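Local coordinates for protein probable ATP-dependent kinase TDA10 (Saccharomyces cerevisiae, PDB 1ODF) that is probably an ATP-dependent kinase of the GLYK family, with a substrate specificity that is not yet known, at residues Met104-Leu107 / Gln108-Asn112. Numbering follows the deposited sequence.
Sequences MKLL and QEVLN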
loop_
_atom_site.group_PDB
_atom_site.type_symbol
_atom_site.label_atom_id
_atom_site.label_comp_id
_atom_site.label_asym_id
_atom_site.label_seq_id
_atom_site.Cartn_x
_atom_site.Cartn_y
_atom_site.Cartn_z
ATOM N N MET A 104 9.715 -9.603 3.827
ATOM C CA MET A 104 8.615 -10.559 3.737
ATOM C C MET A 104 8.585 -11.567 4.869
ATOM O O MET A 104 7.510 -11.953 5.331
ATOM C CB MET A 104 8.665 -11.307 2.404
ATOM C CG MET A 104 8.736 -10.394 1.193
ATOM S SD MET A 104 7.547 -9.037 1.310
ATOM C CE MET A 104 5.980 -9.940 1.126
ATOM N N LYS A 105 9.761 -11.998 5.316
ATOM C CA LYS A 105 9.833 -12.972 6.397
ATOM C C LYS A 105 9.159 -12.397 7.626
ATOM O O LYS A 105 8.385 -13.080 8.305
ATOM C CB LYS A 105 11.290 -13.322 6.713
ATOM C CG LYS A 105 11.562 -14.826 6.773
ATOM C CD LYS A 105 11.046 -15.527 5.513
ATOM C CE LYS A 105 11.374 -17.019 5.498
ATOM N NZ LYS A 105 12.839 -17.283 5.345
ATOM N N LEU A 106 9.448 -11.127 7.892
ATOM C CA LEU A 106 8.883 -10.437 9.036
ATOM C C LEU A 106 7.371 -10.276 8.862
ATOM O O LEU A 106 6.616 -10.404 9.819
ATOM C CB LEU A 106 9.539 -9.061 9.192
ATOM C CG LEU A 106 9.608 -8.471 10.608
ATOM C CD1 LEU A 106 10.074 -7.022 10.535
ATOM C CD2 LEU A 106 8.251 -8.543 11.284
ATOM N N LEU A 107 6.929 -9.999 7.639
ATOM C CA LEU A 107 5.509 -9.814 7.381
ATOM C C LEU A 107 4.785 -11.147 7.559
ATOM O O LEU A 107 3.684 -11.215 8.121
ATOM C CB LEU A 107 5.303 -9.285 5.963
ATOM C CG LEU A 107 3.871 -8.914 5.582
ATOM C CD1 LEU A 107 3.351 -7.841 6.537
ATOM C CD2 LEU A 107 3.841 -8.415 4.146
ATOM N N GLN A 108 5.422 -12.200 7.064
ATOM C CA GLN A 108 4.896 -13.550 7.168
ATOM C C GLN A 108 4.644 -13.876 8.648
ATOM O O GLN A 108 3.565 -14.332 9.021
ATOM C CB GLN A 108 5.910 -14.528 6.564
ATOM C CG GLN A 108 5.628 -16.015 6.785
ATOM C CD GLN A 108 4.522 -16.550 5.902
ATOM O OE1 GLN A 108 3.353 -16.193 6.066
ATOM N NE2 GLN A 108 4.884 -17.412 4.950
ATOM N N GLU A 109 5.636 -13.612 9.491
ATOM C CA GLU A 109 5.514 -13.891 10.919
ATOM C C GLU A 109 4.361 -13.135 11.564
ATOM O O GLU A 109 3.567 -13.715 12.305
ATOM C CB GLU A 109 6.818 -13.546 11.634
ATOM C CG GLU A 109 7.999 -14.370 11.165
ATOM C CD GLU A 109 9.341 -13.773 11.564
ATOM O OE1 GLU A 109 10.379 -14.298 11.096
ATOM O OE2 GLU A 109 9.363 -12.786 12.339
ATOM N N VAL A 110 4.280 -11.838 11.290
ATOM C CA VAL A 110 3.220 -11.007 11.846
ATOM C C VAL A 110 1.838 -11.566 11.468
ATOM O O VAL A 110 0.955 -11.700 12.322
ATOM C CB VAL A 110 3.375 -9.545 11.356
ATOM C CG1 VAL A 110 2.108 -8.750 11.622
ATOM C CG2 VAL A 110 4.562 -8.893 12.071
ATOM N N LEU A 111 1.658 -11.901 10.196
ATOM C CA LEU A 111 0.396 -12.459 9.734
ATOM C C LEU A 111 0.114 -13.746 10.498
ATOM O O LEU A 111 -1.011 -13.973 10.956
ATOM C CB LEU A 111 0.456 -12.747 8.231
ATOM C CG LEU A 111 -0.195 -11.756 7.259
ATOM C CD1 LEU A 111 -0.671 -10.515 7.978
ATOM C CD2 LEU A 111 0.809 -11.386 6.177
ATOM N N ASN A 112 1.148 -14.579 10.627
ATOM C CA ASN A 112 1.034 -15.848 11.345
ATOM C C ASN A 112 0.515 -15.617 12.748
ATOM O O ASN A 112 -0.443 -16.257 13.182
ATOM C CB ASN A 112 2.393 -16.556 11.449
ATOM C CG ASN A 112 2.853 -17.132 10.131
ATOM O OD1 ASN A 112 2.039 -17.577 9.319
ATOM N ND2 ASN A 112 4.166 -17.142 9.913
#
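One face of the Glu109 carboxylate lies over the Lys105 carbonyl, with CD 3.5 Å from Lys105 O, and the same face has CA of Leu106 above OE2 at 4.1 Å. The amide oxygens of Gln108 (weakly) and Asn112 are hydrogen-bonded to bound glycerol, probably from the crystallisation liquor. With CG beside the backbone N (chi1 -62°) and the chain extended beyond it, the Glu109 acid runs toward the preceding turn. No salt bridge joins it to the lysine, since Lys105 NZ and Glu109 OE1 stand 6.9 Å apart. Lys105 O itself is taken by Glu109 N at 3.0 Å. This bond belongs to the i to i+4 ladder of an alpha-helix, in which the amides of Gln108, Val110 and Leu111 likewise donate to the carbonyl oxygens of Met104, Leu106 and Leu107, respectively. Two apolar pairs each span one turn: Leu106 CD2 touches Val110 CG2 at 3.8 Å, and Leu107 CG meets Leu111 CD2 at 4.0 Å. Asp103 binds the amide of Leu106 through OD2 at the helix start. Helix 104-114 packs through Met104, Gln108 and Leu111 on helix 182-195, through Leu107 and Val110 on Phe73 of a loop, and through Leu106 and Val110 on strand 125-132.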